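Local atomic coordinates of sister chromatid cohesion protein (Chaetomium thermophilum, PDB entry 5T8V), a protein that probably binds chromatin and loads the cohesin ring onto it, and is represented here by a C-terminal fragment built of HEAT repeats. Residues A223-A228 with I276-T281; D1027-A1032 with F1060-P1065; A36-S39 with I45-S48. All coordinates share one frame; numbering follows the deposited sequence.

The three contacts are strung out along an elongated helical chain and follow one another in sequence: contact 3 closes before contact 1 opens, and contact 1 before contact 2. Contacts 1 and 3 lie on the same side of the chain's centre, their own centres 43 Å apart. Contact 2 lies on the opposite side, with its centre 103 Å from that of contact 1 and 143 Å from that of contact 3. No two of them touch. They differ in chemistry as well: two acidic side chains face each other in contact 1, an arginine grips an aspartate in contact 2, and backbone packs on an aromatic ring in contact 3.

Contact 1: residues A223-A228 with I276-T281; sequences ALEFAA and IDEILT
Glu-225 and Ile-279 sit on two helical segments whose backbones stay well apart, with Glu-225 CA 9.6 Å from Ile-279 CA. The gap is bridged by side chains alone, between helices 218-232 and 272-282 of this largely helical HEAT-repeat chain. Glu-225 and Glu-278 reach out from opposite directions until Glu-225 OE2 stands 3.1 Å from Glu-278 OE2. The planes of their carboxylates are nearly parallel, 11° apart. Both oxygens are acceptors, so the pair is a meeting of like charges with no hydrogen bond between them. Glu-278 gets there from a first torsion that tucks CG between the backbone N and the carbonyl carbon (chi1 51°), beyond which the chain runs out extended.

The other oxygen of Glu-225 turns to a nonpolar neighbour. OE1 lies 3.6 Å from Ile-279 CD1, with CG1 of the same branch just behind it. Ile-261 and Ile-264 of helix 247-267 also touch the buried Glu-225, while Val-306 and Leu-309 of helix 305-315 pack on Ile-279. One turn beyond Glu-278 the helix takes up a side-chain bond of its own: Thr-281 OG1 donates to Glu-278 O at 2.9 Å, meeting that oxygen from the same face of its carbonyl plane as Thr-281 N.

Contact 2: residues D1027-A1032 with F1060-P1065; sequences DVRKPA and FDDQIP
Arg-1029 and Asp-1062 form a salt bridge in which both terminal nitrogens of the arginine hold a single carboxylate oxygen. Arg-1029 NH2 lies 3.1 Å from Asp-1062 OD2, and Arg-1029 NH1 lies 3.2 Å from the same OD2. The guanidinium is therefore used end-on, with the oxygen near its plane at the edge between the two nitrogens. Sharing one acceptor bends both bonds, to N-H...O angles of 141° for NH1 and 147° for NH2. The two flat groups are not coplanar, as they would be in a side-by-side pairing with two oxygens: their planes stand 76° apart. NH1 comes to OD2 nearly in line with the C-O bond, whereas NH2 arrives from above the carboxylate plane.

The third nitrogen, Arg-1029 NE, donates to Ala-1020 O. That bond and the two to the aspartate together fix the rotation of the guanidinium. A bend at chi3 in an otherwise largely extended chain turns the group toward the aspartate. Close by, Ile-1064 crosses the arginine at about a right angle and brings CD1 to 3.8 Å from Arg-1029 NH1, an apolar touch beside the charged pair. Gln-1063, with its positive phi, breaks the helix just after Asp-1062, and the chain that follows brings Ile-1064 to the same arginine.

Pro-1022, Trp-1024 and Leu-1067 pack on Arg-1029 as well. This is packing between successive helices of the HEAT-repeat array: the salt bridge ties helix 1026-1042, close to its start, to the C-terminal end of helix 1050-1062, at the turn into helix 1065-1086. Elsewhere on the two segments, Val-1028 touches helix 969-986 and Phe-1060 touches helix 1115-1133.

Contact 3: residues A36-S39 with I45-S48; sequences AQKS and IFLS
Phe-46 offers one face of its ring to the backbone of Lys-38. Lys-38 CA stands 3.9 Å from the centroid of the Phe-46 ring and 11° off the ring normal, a CH-pi contact almost squarely over the face. The following carbonyl lies over the ring as well, displaced toward the rim, with Lys-38 O 3.5 Å from Phe-46 CD2. Ser-39 N is also over this face, so the peptide linking the two residues lies over the ring as backbone rather than as a side chain. Gln-37 O approaches obliquely and more distantly, 4.1 Å from Phe-46 CD1.

The aliphatic part of Lys-38 adds to the cover. Its CD comes to 3.7 Å from Phe-46 CZ, at the far end of the ring from CB. A bend at chi2 (-56°) carries the lysine chain past that end, and the amine continues away to a long, weak ion pair with Glu-49 OE1. Lys-38 also touches a crystal neighbour, so the course of this side chain may owe something to the lattice. At the near end of the ring, Ser-39 O lies 3.6 Å from Phe-46 CB. CG stands anti to the backbone N (chi1 178°), which carries the ring to the backbone of Lys-38. Phe-46 N is hydrogen-bonded to Ser-40 OG.

This is a surface contact at the outer end of the chain. The residues that leave helix 9-36 fold over Phe-46 at the end of strand 44-46, the first strand of a two-stranded antiparallel hairpin. Ile-45 pairs through its backbone with Thr-53 of strand 52-54, and its side chain, like that of Leu-47, touches Asn-122 of helix 120-136.

Contact 1: residues A223-A228 with I276-T281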
loop_
_atom_site.group_PDB
_atom_site.type_symbol
_atom_site.label_atom_id
_atom_site.label_comp_id
_atom_site.label_asym_id
_atom_site.label_seq_id
_atom_site.Cartn_x
_atom_site.Cartn_y
_atom_site.Cartn_z
ATOM N N ALA A 223 -11.780 50.470 12.017
ATOM C CA ALA A 223 -12.967 50.185 12.813
ATOM C C ALA A 223 -14.013 49.439 11.993
ATOM O O ALA A 223 -14.657 48.509 12.491
ATOM C CB ALA A 223 -13.545 51.486 13.366
ATOM N N LEU A 224 -14.196 49.835 10.730
ATOM C CA LEU A 224 -15.145 49.135 9.871
ATOM C C LEU A 224 -14.702 47.698 9.623
ATOM O O LEU A 224 -15.536 46.790 9.557
ATOM C CB LEU A 224 -15.306 49.881 8.545
ATOM C CG LEU A 224 -16.108 51.182 8.592
ATOM C CD1 LEU A 224 -15.963 51.947 7.284
ATOM C CD2 LEU A 224 -17.575 50.903 8.883
ATOM N N GLU A 225 -13.395 47.472 9.476
ATOM C CA GLU A 225 -12.907 46.114 9.262
ATOM C C GLU A 225 -13.084 45.261 10.511
ATOM O O GLU A 225 -13.331 44.055 10.408
ATOM C CB GLU A 225 -11.437 46.148 8.838
ATOM C CG GLU A 225 -11.010 45.005 7.918
ATOM C CD GLU A 225 -10.827 43.685 8.647
ATOM O OE1 GLU A 225 -11.062 42.628 8.026
ATOM O OE2 GLU A 225 -10.443 43.704 9.835
ATOM N N PHE A 226 -12.970 45.866 11.693
ATOM C CA PHE A 226 -13.201 45.125 12.929
ATOM C C PHE A 226 -14.679 44.793 13.100
ATOM O O PHE A 226 -15.032 43.663 13.466
ATOM C CB PHE A 226 -12.684 45.936 14.117
ATOM C CG PHE A 226 -12.740 45.203 15.426
ATOM C CD1 PHE A 226 -11.831 44.197 15.711
ATOM C CD2 PHE A 226 -13.693 45.526 16.378
ATOM C CE1 PHE A 226 -11.878 43.523 16.917
ATOM C CE2 PHE A 226 -13.743 44.856 17.585
ATOM C CZ PHE A 226 -12.835 43.854 17.854
ATOM N N ALA A 227 -15.557 45.760 12.828
ATOM C CA ALA A 227 -16.992 45.527 12.951
ATOM C C ALA A 227 -17.471 44.494 11.938
ATOM O O ALA A 227 -18.194 43.553 12.289
ATOM C CB ALA A 227 -17.743 46.843 12.775
ATOM N N ALA A 228 -17.084 44.659 10.672
ATOM C CA ALA A 228 -17.446 43.681 9.653
ATOM C C ALA A 228 -16.872 42.313 9.987
ATOM O O ALA A 228 -17.560 41.292 9.857
ATOM C CB ALA A 228 -16.959 44.146 8.283
ATOM N N ILE A 276 -6.110 39.826 5.761
ATOM C CA ILE A 276 -6.112 38.372 5.656
ATOM C C ILE A 276 -5.577 37.788 6.953
ATOM O O ILE A 276 -6.269 37.018 7.631
ATOM C CB ILE A 276 -5.283 37.901 4.447
ATOM C CG1 ILE A 276 -5.990 38.289 3.145
ATOM C CG2 ILE A 276 -5.055 36.388 4.501
ATOM C CD1 ILE A 276 -5.171 38.052 1.897
ATOM N N ASP A 277 -4.356 38.182 7.323
ATOM C CA ASP A 277 -3.722 37.616 8.507
ATOM C C ASP A 277 -4.673 37.643 9.695
ATOM O O ASP A 277 -4.974 36.603 10.291
ATOM C CB ASP A 277 -2.430 38.370 8.824
ATOM C CG ASP A 277 -1.244 37.858 8.023
ATOM O OD1 ASP A 277 -1.460 37.262 6.944
ATOM O OD2 ASP A 277 -0.093 38.050 8.473
ATOM N N GLU A 278 -5.193 38.824 10.035
ATOM C CA GLU A 278 -6.035 38.896 11.223
ATOM C C GLU A 278 -7.312 38.089 11.030
ATOM O O GLU A 278 -7.754 37.389 11.949
ATOM C CB GLU A 278 -6.338 40.351 11.592
ATOM C CG GLU A 278 -6.873 41.230 10.484
ATOM C CD GLU A 278 -6.918 42.693 10.892
ATOM O OE1 GLU A 278 -6.484 43.010 12.020
ATOM O OE2 GLU A 278 -7.383 43.526 10.083
ATOM N N ILE A 279 -7.894 38.131 9.827
ATOM C CA ILE A 279 -9.080 37.322 9.566
ATOM C C ILE A 279 -8.786 35.855 9.830
ATOM O O ILE A 279 -9.661 35.112 10.294
ATOM C CB ILE A 279 -9.583 37.549 8.125
ATOM C CG1 ILE A 279 -10.242 38.927 8.010
ATOM C CG2 ILE A 279 -10.570 36.453 7.708
ATOM C CD1 ILE A 279 -10.633 39.316 6.600
ATOM N N LEU A 280 -7.561 35.408 9.549
ATOM C CA LEU A 280 -7.228 34.005 9.746
ATOM C C LEU A 280 -6.886 33.682 11.194
ATOM O O LEU A 280 -6.891 32.503 11.565
ATOM C CB LEU A 280 -6.065 33.606 8.834
ATOM C CG LEU A 280 -6.365 33.619 7.332
ATOM C CD1 LEU A 280 -5.099 33.351 6.530
ATOM C CD2 LEU A 280 -7.440 32.602 6.974
ATOM N N THR A 281 -6.588 34.689 12.017
ATOM C CA THR A 281 -6.368 34.448 13.440
ATOM C C THR A 281 -7.639 34.630 14.254
ATOM O O THR A 281 -7.823 33.939 15.263
ATOM C CB THR A 281 -5.278 35.375 13.983
ATOM O OG1 THR A 281 -5.667 36.738 13.792
ATOM C CG2 THR A 281 -3.962 35.126 13.269
#

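Contact 2: residues D1027-A1032 with F1060-P1065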
loop_
_atom_site.group_PDB
_atom_site.type_symbol
_atom_site.label_atom_id
_atom_site.label_comp_id
_atom_site.label_asym_id
_atom_site.label_seq_id
_atom_site.Cartn_x
_atom_site.Cartn_y
_atom_site.Cartn_z
ATOM N N ASP A 1027 28.413 -54.025 -13.420
ATOM C CA ASP A 1027 27.054 -54.337 -13.852
ATOM C C ASP A 1027 26.480 -55.539 -13.117
ATOM O O ASP A 1027 25.259 -55.737 -13.135
ATOM C CB ASP A 1027 27.025 -54.592 -15.359
ATOM C CG ASP A 1027 27.325 -53.345 -16.170
ATOM O OD1 ASP A 1027 27.129 -52.228 -15.645
ATOM O OD2 ASP A 1027 27.753 -53.485 -17.337
ATOM N N VAL A 1028 27.323 -56.346 -12.482
ATOM C CA VAL A 1028 26.878 -57.490 -11.692
ATOM C C VAL A 1028 26.805 -57.144 -10.211
ATOM O O VAL A 1028 25.829 -57.470 -9.535
ATOM C CB VAL A 1028 27.808 -58.698 -11.940
ATOM C CG1 VAL A 1028 27.463 -59.857 -11.008
ATOM C CG2 VAL A 1028 27.714 -59.141 -13.392
ATOM N N ARG A 1029 27.838 -56.480 -9.688
ATOM C CA ARG A 1029 27.837 -56.107 -8.279
ATOM C C ARG A 1029 26.676 -55.181 -7.947
ATOM O O ARG A 1029 26.161 -55.215 -6.823
ATOM C CB ARG A 1029 29.161 -55.438 -7.909
ATOM C CG ARG A 1029 30.365 -56.365 -7.942
ATOM C CD ARG A 1029 31.631 -55.622 -7.552
ATOM N NE ARG A 1029 31.615 -55.212 -6.150
ATOM C CZ ARG A 1029 32.483 -54.364 -5.604
ATOM N NH1 ARG A 1029 33.443 -53.820 -6.342
ATOM N NH2 ARG A 1029 32.388 -54.054 -4.319
ATOM N N LYS A 1030 26.247 -54.344 -8.903
ATOM C CA LYS A 1030 25.163 -53.407 -8.605
ATOM C C LYS A 1030 23.851 -54.138 -8.353
ATOM O O LYS A 1030 23.330 -54.072 -7.226
ATOM C CB LYS A 1030 25.043 -52.364 -9.721
ATOM C CG LYS A 1030 23.862 -51.419 -9.532
ATOM C CD LYS A 1030 23.697 -50.458 -10.693
ATOM C CE LYS A 1030 22.423 -49.637 -10.548
ATOM N NZ LYS A 1030 21.201 -50.492 -10.509
ATOM N N PRO A 1031 23.268 -54.848 -9.323
ATOM C CA PRO A 1031 21.962 -55.478 -9.074
ATOM C C PRO A 1031 21.993 -56.534 -7.984
ATOM O O PRO A 1031 20.941 -56.835 -7.405
ATOM C CB PRO A 1031 21.599 -56.083 -10.437
ATOM C CG PRO A 1031 22.901 -56.283 -11.120
ATOM C CD PRO A 1031 23.778 -55.161 -10.670
ATOM N N ALA A 1032 23.161 -57.106 -7.684
ATOM C CA ALA A 1032 23.266 -58.034 -6.561
ATOM C C ALA A 1032 23.059 -57.308 -5.238
ATOM O O ALA A 1032 22.220 -57.707 -4.418
ATOM C CB ALA A 1032 24.626 -58.731 -6.584
ATOM N N PHE A 1060 31.544 -49.999 1.319
ATOM C CA PHE A 1060 31.998 -48.736 1.889
ATOM C C PHE A 1060 33.507 -48.574 1.766
ATOM O O PHE A 1060 33.997 -47.451 1.598
ATOM C CB PHE A 1060 31.564 -48.638 3.351
ATOM C CG PHE A 1060 30.079 -48.490 3.534
ATOM C CD1 PHE A 1060 29.381 -47.496 2.869
ATOM C CD2 PHE A 1060 29.380 -49.352 4.363
ATOM C CE1 PHE A 1060 28.016 -47.359 3.033
ATOM C CE2 PHE A 1060 28.015 -49.221 4.529
ATOM C CZ PHE A 1060 27.332 -48.224 3.865
ATOM N N ASP A 1061 34.259 -49.674 1.837
ATOM C CA ASP A 1061 35.707 -49.587 1.676
ATOM C C ASP A 1061 36.082 -49.210 0.248
ATOM O O ASP A 1061 36.974 -48.382 0.032
ATOM C CB ASP A 1061 36.363 -50.913 2.068
ATOM C CG ASP A 1061 36.341 -51.159 3.565
ATOM O OD1 ASP A 1061 36.236 -50.177 4.330
ATOM O OD2 ASP A 1061 36.436 -52.334 3.976
ATOM N N ASP A 1062 35.410 -49.805 -0.741
ATOM C CA ASP A 1062 35.722 -49.510 -2.135
ATOM C C ASP A 1062 35.402 -48.068 -2.510
ATOM O O ASP A 1062 35.932 -47.571 -3.509
ATOM C CB ASP A 1062 34.961 -50.468 -3.053
ATOM C CG ASP A 1062 35.424 -51.904 -2.906
ATOM O OD1 ASP A 1062 36.052 -52.222 -1.874
ATOM O OD2 ASP A 1062 35.155 -52.716 -3.818
ATOM N N GLN A 1063 34.553 -47.389 -1.737
ATOM C CA GLN A 1063 34.205 -45.990 -1.991
ATOM C C GLN A 1063 33.637 -45.804 -3.398
ATOM O O GLN A 1063 33.956 -44.836 -4.092
ATOM C CB GLN A 1063 35.412 -45.073 -1.768
ATOM C CG GLN A 1063 35.763 -44.851 -0.305
ATOM C CD GLN A 1063 36.866 -43.827 -0.123
ATOM O OE1 GLN A 1063 37.677 -43.605 -1.022
ATOM N NE2 GLN A 1063 36.896 -43.190 1.041
ATOM N N ILE A 1064 32.788 -46.731 -3.821
ATOM C CA ILE A 1064 32.136 -46.668 -5.127
ATOM C C ILE A 1064 30.758 -46.046 -4.930
ATOM O O ILE A 1064 29.953 -46.592 -4.158
ATOM C CB ILE A 1064 32.028 -48.057 -5.770
ATOM C CG1 ILE A 1064 33.430 -48.631 -6.008
ATOM C CG2 ILE A 1064 31.252 -47.979 -7.086
ATOM C CD1 ILE A 1064 33.444 -50.065 -6.504
ATOM N N PRO A 1065 30.434 -44.930 -5.596
ATOM C CA PRO A 1065 29.173 -44.231 -5.270
ATOM C C PRO A 1065 27.904 -45.032 -5.533
ATOM O O PRO A 1065 27.003 -45.040 -4.686
ATOM C CB PRO A 1065 29.244 -42.974 -6.150
ATOM C CG PRO A 1065 30.690 -42.761 -6.389
ATOM C CD PRO A 1065 31.285 -44.125 -6.490
#

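Contact 3: residues A36-S39 with I45-S48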
loop_
_atom_site.group_PDB
_atom_site.type_symbol
_atom_site.label_atom_id
_atom_site.label_comp_id
_atom_site.label_asym_id
_atom_site.label_seq_id
_atom_site.Cartn_x
_atom_site.Cartn_y
_atom_site.Cartn_z
ATOM N N ALA A 36 -43.776 74.352 15.369
ATOM C CA ALA A 36 -44.888 75.222 15.736
ATOM C C ALA A 36 -45.803 74.485 16.702
ATOM O O ALA A 36 -45.875 74.827 17.887
ATOM C CB ALA A 36 -45.658 75.670 14.493
ATOM N N GLN A 37 -46.501 73.470 16.204
ATOM C CA GLN A 37 -47.187 72.535 17.081
ATOM C C GLN A 37 -46.153 71.714 17.840
ATOM O O GLN A 37 -45.142 71.289 17.276
ATOM C CB GLN A 37 -48.097 71.613 16.270
ATOM C CG GLN A 37 -49.054 72.335 15.325
ATOM C CD GLN A 37 -49.644 71.416 14.269
ATOM O OE1 GLN A 37 -49.898 71.838 13.141
ATOM N NE2 GLN A 37 -49.865 70.155 14.627
ATOM N N LYS A 38 -46.399 71.496 19.132
ATOM C CA LYS A 38 -45.469 70.749 19.972
ATOM C C LYS A 38 -45.689 69.241 19.894
ATOM O O LYS A 38 -45.496 68.539 20.895
ATOM C CB LYS A 38 -45.575 71.226 21.422
ATOM C CG LYS A 38 -45.418 72.730 21.609
ATOM C CD LYS A 38 -44.106 73.240 21.032
ATOM C CE LYS A 38 -43.843 74.686 21.439
ATOM N NZ LYS A 38 -43.515 74.814 22.887
ATOM N N SER A 39 -46.080 68.724 18.730
ATOM C CA SER A 39 -46.365 67.308 18.556
ATOM C C SER A 39 -45.601 66.776 17.352
ATOM O O SER A 39 -45.189 67.531 16.467
ATOM C CB SER A 39 -47.865 67.056 18.368
ATOM O OG SER A 39 -48.329 67.657 17.172
ATOM N N ILE A 45 -40.412 64.387 13.707
ATOM C CA ILE A 45 -40.492 64.004 15.110
ATOM C C ILE A 45 -40.123 65.220 15.943
ATOM O O ILE A 45 -39.100 65.869 15.687
ATOM C CB ILE A 45 -39.564 62.815 15.430
ATOM C CG1 ILE A 45 -40.124 61.532 14.806
ATOM C CG2 ILE A 45 -39.387 62.649 16.946
ATOM C CD1 ILE A 45 -39.218 60.319 14.947
ATOM N N PHE A 46 -40.959 65.529 16.931
ATOM C CA PHE A 46 -40.729 66.652 17.829
ATOM C C PHE A 46 -39.896 66.182 19.017
ATOM O O PHE A 46 -40.307 65.273 19.746
ATOM C CB PHE A 46 -42.059 67.236 18.298
ATOM C CG PHE A 46 -41.915 68.366 19.274
ATOM C CD1 PHE A 46 -41.702 69.659 18.828
ATOM C CD2 PHE A 46 -41.996 68.139 20.637
ATOM C CE1 PHE A 46 -41.572 70.702 19.721
ATOM C CE2 PHE A 46 -41.865 69.180 21.536
ATOM C CZ PHE A 46 -41.652 70.462 21.078
ATOM N N LEU A 47 -38.729 66.798 19.203
ATOM C CA LEU A 47 -37.861 66.476 20.330
ATOM C C LEU A 47 -37.967 67.563 21.392
ATOM O O LEU A 47 -38.632 67.375 22.415
ATOM C CB LEU A 47 -36.414 66.310 19.860
ATOM C CG LEU A 47 -36.171 65.179 18.856
ATOM C CD1 LEU A 47 -34.736 65.208 18.351
ATOM C CD2 LEU A 47 -36.494 63.819 19.464
ATOM N N SER A 48 -37.315 68.696 21.160
ATOM C CA SER A 48 -37.456 69.882 21.992
ATOM C C SER A 48 -38.252 70.934 21.227
ATOM O O SER A 48 -38.685 70.718 20.093
ATOM C CB SER A 48 -36.084 70.416 22.405
ATOM O OG SER A 48 -35.332 70.822 21.274
#